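Local coordinates for nitrate transport protein (Xanthomonas axonopodis pv. citri, PDB 3KSX) that binds alkanesulfonates and, as a periplasmic binding protein, probably hands them to a membrane transporter for uptake, at residues Leu31-Gln36 and Ile60-Phe65; Arg49-Arg54 and Met232-Gln237; Gln70-Leu75 and Phe213-Arg218. All blocks are in the same frame, centred on the assembly; numbering follows the deposited sequence.

Interaction 1. Residues Leu31-Gln36 and Ile60-Phe65; sequences LRIGYQ and ITWVEF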
# COMPACT_ATOMS: atom_id res chain seq x y z
N LEU A 31 20.94 -5.96 -1.62
CA LEU A 31 19.53 -5.91 -1.21
C LEU A 31 18.83 -5.16 -2.31
O LEU A 31 19.03 -3.94 -2.45
CB LEU A 31 19.38 -5.16 0.11
CG LEU A 31 17.91 -4.78 0.45
CD1 LEU A 31 16.99 -6.02 0.49
CD2 LEU A 31 17.87 -4.03 1.75
N ARG A 32 18.02 -5.85 -3.12
CA ARG A 32 17.22 -5.21 -4.13
C ARG A 32 15.84 -5.08 -3.49
O ARG A 32 15.19 -6.13 -3.24
CB ARG A 32 17.11 -6.08 -5.41
CG ARG A 32 18.41 -6.10 -6.25
CD ARG A 32 18.33 -6.81 -7.65
NE ARG A 32 17.14 -6.46 -8.39
CZ ARG A 32 16.94 -5.48 -9.29
NH1 ARG A 32 17.87 -4.64 -9.66
NH2 ARG A 32 15.73 -5.38 -9.87
N ILE A 33 15.49 -3.85 -3.09
CA ILE A 33 14.28 -3.59 -2.28
C ILE A 33 13.22 -2.82 -3.09
O ILE A 33 13.52 -1.83 -3.76
CB ILE A 33 14.65 -2.96 -0.94
CG1 ILE A 33 13.46 -2.43 -0.18
CG2 ILE A 33 15.68 -1.81 -1.13
CD1 ILE A 33 13.79 -1.93 1.24
N GLY A 34 12.00 -3.33 -3.13
CA GLY A 34 10.98 -2.63 -3.85
C GLY A 34 10.21 -1.63 -3.00
O GLY A 34 10.00 -1.82 -1.80
N TYR A 35 9.77 -0.56 -3.66
CA TYR A 35 9.02 0.46 -2.99
C TYR A 35 8.04 1.12 -3.96
O TYR A 35 8.11 0.85 -5.15
CB TYR A 35 9.99 1.49 -2.36
CG TYR A 35 10.51 2.49 -3.35
CD1 TYR A 35 11.46 2.13 -4.32
CD2 TYR A 35 10.02 3.80 -3.37
CE1 TYR A 35 11.96 3.10 -5.25
CE2 TYR A 35 10.51 4.75 -4.28
CZ TYR A 35 11.44 4.40 -5.20
OH TYR A 35 11.84 5.36 -6.10
N GLN A 36 7.08 1.87 -3.40
CA GLN A 36 6.05 2.60 -4.09
C GLN A 36 6.32 4.05 -3.75
O GLN A 36 6.50 4.37 -2.59
CB GLN A 36 4.65 2.21 -3.55
CG GLN A 36 4.33 0.76 -3.84
CD GLN A 36 2.95 0.37 -3.39
OE1 GLN A 36 1.97 1.03 -3.69
NE2 GLN A 36 2.88 -0.70 -2.66
N ILE A 60 22.79 -1.50 -2.07
CA ILE A 60 21.35 -1.30 -1.92
C ILE A 60 20.84 -0.77 -3.21
O ILE A 60 21.34 0.26 -3.69
CB ILE A 60 21.04 -0.22 -0.86
CG1 ILE A 60 21.77 -0.49 0.48
CG2 ILE A 60 19.53 -0.10 -0.60
CD1 ILE A 60 21.35 -1.64 1.27
N THR A 61 19.84 -1.44 -3.77
CA THR A 61 19.23 -1.03 -4.99
C THR A 61 17.68 -0.91 -4.79
O THR A 61 16.96 -1.95 -4.63
CB THR A 61 19.44 -2.11 -6.05
OG1 THR A 61 20.85 -2.36 -6.21
CG2 THR A 61 18.86 -1.66 -7.38
N TRP A 62 17.19 0.33 -4.86
CA TRP A 62 15.74 0.59 -4.72
C TRP A 62 15.11 0.46 -6.07
O TRP A 62 15.62 0.99 -7.06
CB TRP A 62 15.53 2.02 -4.23
CG TRP A 62 15.90 2.25 -2.83
CD1 TRP A 62 17.15 2.64 -2.39
CD2 TRP A 62 15.11 2.05 -1.65
NE1 TRP A 62 17.14 2.74 -1.01
CE2 TRP A 62 15.91 2.38 -0.54
CE3 TRP A 62 13.77 1.70 -1.42
CZ2 TRP A 62 15.44 2.33 0.78
CZ3 TRP A 62 13.30 1.64 -0.14
CH2 TRP A 62 14.15 1.95 0.97
N VAL A 63 13.96 -0.18 -6.14
CA VAL A 63 13.29 -0.42 -7.41
C VAL A 63 11.84 0.02 -7.21
O VAL A 63 11.12 -0.55 -6.40
CB VAL A 63 13.36 -1.94 -7.82
CG1 VAL A 63 12.52 -2.21 -9.07
CG2 VAL A 63 14.82 -2.48 -7.95
N GLU A 64 11.38 1.01 -7.99
CA GLU A 64 10.03 1.50 -7.88
C GLU A 64 8.96 0.68 -8.63
O GLU A 64 9.24 0.22 -9.75
CB GLU A 64 10.06 2.93 -8.46
CG GLU A 64 8.70 3.56 -8.47
CD GLU A 64 8.56 4.63 -9.53
OE1 GLU A 64 9.28 5.67 -9.39
OE2 GLU A 64 7.72 4.41 -10.48
N PHE A 65 7.77 0.50 -8.01
CA PHE A 65 6.58 -0.15 -8.60
C PHE A 65 5.38 0.78 -8.52
O PHE A 65 5.31 1.61 -7.56
CB PHE A 65 6.31 -1.46 -7.82
CG PHE A 65 7.39 -2.44 -7.97
CD1 PHE A 65 7.40 -3.27 -9.07
CD2 PHE A 65 8.52 -2.39 -7.15
CE1 PHE A 65 8.52 -4.16 -9.28
CE2 PHE A 65 9.59 -3.26 -7.28
CZ PHE A 65 9.62 -4.15 -8.37
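Ile33 and Trp62 project together from one face of a parallel strand pair. Ile33 CG2 sits 4.0 Å from the centroid of the six-membered indole ring and 15° off its normal, a CH-pi contact, while Ile33 CD1 meets Trp62 CZ3 at 3.9 Å. The indole edge is turned to the face of Tyr35 in an offset edge-to-face pair, planes at 90° and Trp62 CE3 3.7 Å from Tyr35 CD1. Tyr35 CG stands between its backbone N and carbonyl carbon (chi1 80°), which carries CE1 across to Glu64 CB at 3.7 Å. Five backbone bonds fix the register, from Thr61 N to Leu31 O (2.9 Å) through to Phe65 N to Tyr35 O. With the helices between them, these adjacent strands form a beta-alpha-beta crossover in a sheet of order 2-1-3-5-4, that of type II periplasmic binding proteins. On the other face, Val63 CG2 lies over one face of the Arg32 guanidinium, 3.6 Å from NH2, and Arg32 NE is bonded to Ser79 O. Gly34 CA meets the edge of the Phe65 ring, 3.8 Å from CE2. Farther out, Leu51 and Lys46 pack on Trp62, and Gln36 NE2 binds both Gly84 O and the bound MOPS.

Interaction 2. Residues Arg49-Arg54 and Met232-Gln237; sequences RLLEQR and MGTLNQ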
# COMPACT_ATOMS: atom_id res chain seq x y z
N ARG A 49 19.55 8.08 1.97
CA ARG A 49 20.50 6.97 1.95
C ARG A 49 20.67 6.29 3.31
O ARG A 49 21.77 5.98 3.67
CB ARG A 49 21.85 7.42 1.36
CG ARG A 49 21.69 8.32 0.12
CD ARG A 49 22.96 8.48 -0.67
NE ARG A 49 23.55 7.19 -1.10
CZ ARG A 49 23.20 6.48 -2.18
NH1 ARG A 49 22.22 6.86 -2.99
NH2 ARG A 49 23.87 5.36 -2.42
N LEU A 50 19.57 6.04 4.01
CA LEU A 50 19.62 5.48 5.39
C LEU A 50 20.19 4.06 5.43
O LEU A 50 20.94 3.69 6.35
CB LEU A 50 18.22 5.46 6.02
CG LEU A 50 17.52 6.85 6.14
CD1 LEU A 50 16.23 6.76 6.95
CD2 LEU A 50 18.51 7.79 6.85
N LEU A 51 19.81 3.28 4.44
CA LEU A 51 20.20 1.87 4.40
C LEU A 51 21.67 1.83 4.03
O LEU A 51 22.41 1.05 4.60
CB LEU A 51 19.36 1.11 3.34
CG LEU A 51 17.90 0.88 3.75
CD1 LEU A 51 17.23 -0.00 2.77
CD2 LEU A 51 17.78 0.29 5.16
N GLU A 52 22.06 2.66 3.06
CA GLU A 52 23.45 2.70 2.58
C GLU A 52 24.35 3.13 3.69
O GLU A 52 25.36 2.48 3.95
CB GLU A 52 23.62 3.62 1.39
CG GLU A 52 22.86 3.17 0.16
CD GLU A 52 21.38 3.62 0.13
OE1 GLU A 52 20.83 4.10 1.15
OE2 GLU A 52 20.76 3.51 -0.93
N GLN A 53 23.94 4.12 4.44
CA GLN A 53 24.69 4.50 5.63
C GLN A 53 24.83 3.38 6.67
O GLN A 53 25.89 3.20 7.26
CB GLN A 53 24.01 5.67 6.33
CG GLN A 53 23.93 6.92 5.50
CD GLN A 53 23.49 8.05 6.37
OE1 GLN A 53 23.99 8.18 7.48
NE2 GLN A 53 22.50 8.82 5.93
N ARG A 54 23.76 2.61 6.88
CA ARG A 54 23.77 1.52 7.86
C ARG A 54 24.56 0.25 7.41
O ARG A 54 25.16 -0.48 8.22
CB ARG A 54 22.31 1.17 8.20
CG ARG A 54 22.17 0.05 9.26
CD ARG A 54 21.56 0.57 10.56
NE ARG A 54 21.46 -0.43 11.65
CZ ARG A 54 20.30 -0.93 12.15
NH1 ARG A 54 19.12 -0.57 11.64
NH2 ARG A 54 20.32 -1.81 13.17
N MET A 232 14.46 -3.45 8.77
CA MET A 232 13.14 -3.02 9.27
C MET A 232 13.36 -1.96 10.31
O MET A 232 12.65 -0.95 10.31
CB MET A 232 12.36 -4.10 9.98
CG MET A 232 11.94 -5.33 9.16
SD MET A 232 10.84 -4.83 7.84
CE MET A 232 11.93 -4.57 6.40
N GLY A 233 14.34 -2.17 11.20
CA GLY A 233 14.74 -1.12 12.18
C GLY A 233 14.99 0.25 11.60
O GLY A 233 14.58 1.25 12.14
N THR A 234 15.71 0.30 10.48
CA THR A 234 16.09 1.55 9.84
C THR A 234 14.89 2.14 9.11
O THR A 234 14.69 3.36 9.09
CB THR A 234 17.33 1.32 8.89
OG1 THR A 234 18.41 0.86 9.67
CG2 THR A 234 17.79 2.59 8.19
N LEU A 235 14.05 1.28 8.55
CA LEU A 235 12.87 1.81 7.89
C LEU A 235 11.86 2.34 8.93
O LEU A 235 11.04 3.25 8.64
CB LEU A 235 12.25 0.74 6.98
CG LEU A 235 13.13 0.27 5.83
CD1 LEU A 235 12.34 -0.64 4.98
CD2 LEU A 235 13.57 1.51 5.00
N ASN A 236 11.90 1.76 10.14
CA ASN A 236 11.01 2.15 11.25
C ASN A 236 11.37 3.58 11.62
O ASN A 236 10.50 4.41 11.95
CB ASN A 236 11.19 1.22 12.43
CG ASN A 236 10.52 1.72 13.66
OD1 ASN A 236 10.98 2.67 14.25
ND2 ASN A 236 9.39 1.09 14.05
N GLN A 237 12.66 3.88 11.59
CA GLN A 237 13.13 5.22 11.86
C GLN A 237 12.75 6.23 10.76
O GLN A 237 12.29 7.36 11.08
CB GLN A 237 14.64 5.22 12.08
CG GLN A 237 15.10 4.50 13.37
CD GLN A 237 14.31 4.92 14.61
OE1 GLN A 237 14.28 6.12 14.97
NE2 GLN A 237 13.66 3.95 15.27
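Arg54 reaches from helix 50-54 to Thr234 on helix 225-244, and the arginine and threonine side chains run past one another head to tail. The arginine CB, directed at the partner helix, already lies 4.2 Å from Thr234 OG1. Arg54 CG, placed opposite the backbone N (chi1 -178°), comes to 3.9 Å from Thr234 OG1. The chain then bends at chi2, and CD draws in to 3.3 Å from Thr234 OG1, so the aliphatic part runs alongside the hydroxyl before the charged group arrives. NE and CZ pass a little farther off, and NH1 turns back to donate a hydrogen bond to Thr234 OG1. At 2.5 Å between NH1 and OG1 the bond is unusually short and its exact length doubtful, but the oxygen lies only 4° out of the guanidinium plane, at its edge. The same hydroxyl has a weak second bond to Gln230 O, one turn earlier in its own helix.

The methyl branch of Thr234 serves the apolar half of the contact. Thr234 CG2 lies 3.6 Å from Leu50 CB and 3.8 Å from Leu51 CD2, being the one methyl that both leucines touch. Leu51 CD2 also approaches Leu235 CD2, at 4.4 Å, where Leu42 and Ala45 of helix 40-48 adjoin Leu235. The two short helical segments meet at 136° with their axes 10.1 Å apart, which is ordinary helix-helix packing: the short helix of the first beta-alpha-beta crossover set against the long helix 225-244, on the flank of one lobe of a periplasmic binding protein.

Interaction 3. Residues Gln70-Leu75 and Phe213-Arg218; sequences QLLEAL and FFLSSR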
# COMPACT_ATOMS: atom_id res chain seq x y z
N GLN A 70 2.09 -5.28 -8.37
CA GLN A 70 3.21 -5.20 -9.30
C GLN A 70 4.48 -5.62 -8.61
O GLN A 70 5.26 -6.48 -9.13
CB GLN A 70 3.31 -3.80 -9.93
CG GLN A 70 2.14 -3.48 -10.91
CD GLN A 70 1.02 -2.77 -10.24
OE1 GLN A 70 0.79 -2.93 -9.03
NE2 GLN A 70 0.32 -1.93 -11.00
N LEU A 71 4.67 -5.03 -7.42
CA LEU A 71 5.79 -5.27 -6.53
C LEU A 71 5.84 -6.70 -6.07
O LEU A 71 6.93 -7.29 -6.04
CB LEU A 71 5.65 -4.35 -5.33
CG LEU A 71 6.90 -4.33 -4.37
CD1 LEU A 71 7.00 -3.02 -3.65
CD2 LEU A 71 6.84 -5.46 -3.43
N LEU A 72 4.67 -7.28 -5.76
CA LEU A 72 4.64 -8.73 -5.44
C LEU A 72 4.92 -9.71 -6.62
O LEU A 72 5.56 -10.77 -6.46
CB LEU A 72 3.30 -9.12 -4.78
CG LEU A 72 3.09 -8.93 -3.27
CD1 LEU A 72 3.75 -10.07 -2.54
CD2 LEU A 72 3.63 -7.64 -2.78
N GLU A 73 4.54 -9.33 -7.81
CA GLU A 73 4.81 -10.20 -8.94
C GLU A 73 6.32 -10.22 -9.13
O GLU A 73 6.89 -11.24 -9.48
CB GLU A 73 4.21 -9.55 -10.20
CG GLU A 73 2.67 -9.70 -10.29
CD GLU A 73 2.15 -11.13 -10.61
OE1 GLU A 73 2.96 -12.07 -10.80
OE2 GLU A 73 0.90 -11.29 -10.63
N ALA A 74 6.94 -9.07 -8.97
CA ALA A 74 8.45 -8.99 -9.00
C ALA A 74 9.09 -9.80 -7.88
O ALA A 74 10.14 -10.42 -8.07
CB ALA A 74 8.93 -7.52 -8.97
N LEU A 75 8.56 -9.74 -6.66
CA LEU A 75 9.18 -10.55 -5.60
C LEU A 75 9.10 -12.00 -5.98
O LEU A 75 10.02 -12.79 -5.64
CB LEU A 75 8.45 -10.30 -4.23
CG LEU A 75 8.86 -11.07 -3.00
CD1 LEU A 75 10.16 -10.42 -2.62
CD2 LEU A 75 7.76 -10.80 -1.96
N PHE A 213 2.30 -4.27 4.86
CA PHE A 213 3.31 -5.23 5.28
C PHE A 213 4.63 -5.01 4.55
O PHE A 213 4.59 -4.45 3.44
CB PHE A 213 2.77 -6.67 5.06
CG PHE A 213 1.59 -7.01 5.92
CD1 PHE A 213 1.78 -7.19 7.29
CD2 PHE A 213 0.31 -7.04 5.42
CE1 PHE A 213 0.72 -7.49 8.10
CE2 PHE A 213 -0.78 -7.31 6.25
CZ PHE A 213 -0.55 -7.52 7.62
N PHE A 214 5.75 -5.37 5.19
CA PHE A 214 6.97 -5.69 4.46
C PHE A 214 7.01 -7.21 4.16
O PHE A 214 6.75 -8.00 5.07
CB PHE A 214 8.18 -5.16 5.21
CG PHE A 214 8.48 -3.77 4.81
CD1 PHE A 214 7.73 -2.70 5.35
CD2 PHE A 214 9.39 -3.53 3.77
CE1 PHE A 214 7.97 -1.34 4.89
CE2 PHE A 214 9.64 -2.24 3.34
CZ PHE A 214 8.92 -1.14 3.87
N LEU A 215 7.19 -7.58 2.88
CA LEU A 215 7.23 -8.95 2.35
C LEU A 215 8.69 -9.28 1.97
O LEU A 215 9.46 -8.44 1.51
CB LEU A 215 6.28 -9.18 1.14
CG LEU A 215 4.75 -9.07 1.40
CD1 LEU A 215 4.36 -9.64 2.82
CD2 LEU A 215 4.30 -7.59 1.35
N SER A 216 9.06 -10.52 2.15
CA SER A 216 10.41 -10.92 1.75
C SER A 216 10.31 -12.25 1.06
O SER A 216 9.31 -13.04 1.23
CB SER A 216 11.28 -11.06 3.00
OG SER A 216 12.63 -11.42 2.70
N SER A 217 11.37 -12.54 0.30
CA SER A 217 11.68 -13.85 -0.20
C SER A 217 11.91 -14.75 1.02
O SER A 217 12.53 -14.31 2.00
CB SER A 217 12.99 -13.72 -1.04
OG SER A 217 13.79 -14.90 -1.02
N ARG A 218 11.33 -15.94 1.05
CA ARG A 218 11.63 -16.89 2.14
C ARG A 218 13.15 -17.27 2.20
O ARG A 218 13.77 -17.29 3.30
CB ARG A 218 10.77 -18.14 2.00
CG ARG A 218 11.18 -19.24 3.01
CD ARG A 218 10.32 -20.49 2.89
NE ARG A 218 8.89 -20.23 3.15
CZ ARG A 218 8.29 -20.33 4.33
NH1 ARG A 218 8.97 -20.69 5.41
NH2 ARG A 218 6.97 -20.08 4.45
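A helix laid over a sheet brings Leu72 and Leu75, from helix 68-76, against Leu215 of strand 212-217. The two segments run nearly alike, 20° between their directions, and their axes come within 9.6 Å, a usual spacing for a helix resting on a strand with one layer of side chains between. Leu75 carries most of the contact. Its CG lies opposite the backbone N (chi1 177°), which pushes both methyls out to the strand, where they divide the work: Leu75 CD2 touches Leu215 CB at 3.8 Å, while Leu75 CD1 lies against the backbone, 3.8 Å from Ser217 N and 4.1 Å from Ser216 C. One turn earlier, Leu72 meets the far end of the same leucine, Leu72 CD2 being 4.2 Å from Leu215 CD2. Leu72 and Leu75 each come in roughly perpendicular to the Leu215 side chain, and no hydrogen bond spans the interface.

Strand 212-217 runs antiparallel between strands 82-86 and 100-106, and follows in the chain the strands of the second sheet; such a returning strand, inserted against the direction of its neighbours, marks the type II periplasmic binding protein fold. Backbone bonds to Gly83 hold Leu215 in this sheet, and Ala85, Tyr102 and Pro90 also touch its side chain. Ser216 turns its CB away from the helix, and its hydroxyl lies near the carbonyls of Asp81 and Ser217. Where the strand gives way to helix 218-223, Ser217 takes the N-cap position, its OG accepting a bond from Tyr220 N.

From the N terminus, strand 31-36 opens interaction 1, which closes at 60-65 after a short helical excursion. Before that closure the chain passes 49-54, which opens interaction 2, so the two contacts cross, and Trp62 CZ2 packs 3.5 Å from Leu51 CD1. Interaction 3 opens at 70-75, once interaction 1 is complete. Its long loop takes in the second sheet before returning at 213-218, ahead of 232-237, so it falls within interaction 2. Phe65 CE1 to Ala74 CB, at 3.4 Å, joins interactions 1 and 3. Interaction 1 joins two strands of the first sheet, interaction 2 sets helix 50-54 on helix 225-244, and interaction 3 lays helix 68-76 on the sheet's antiparallel strand.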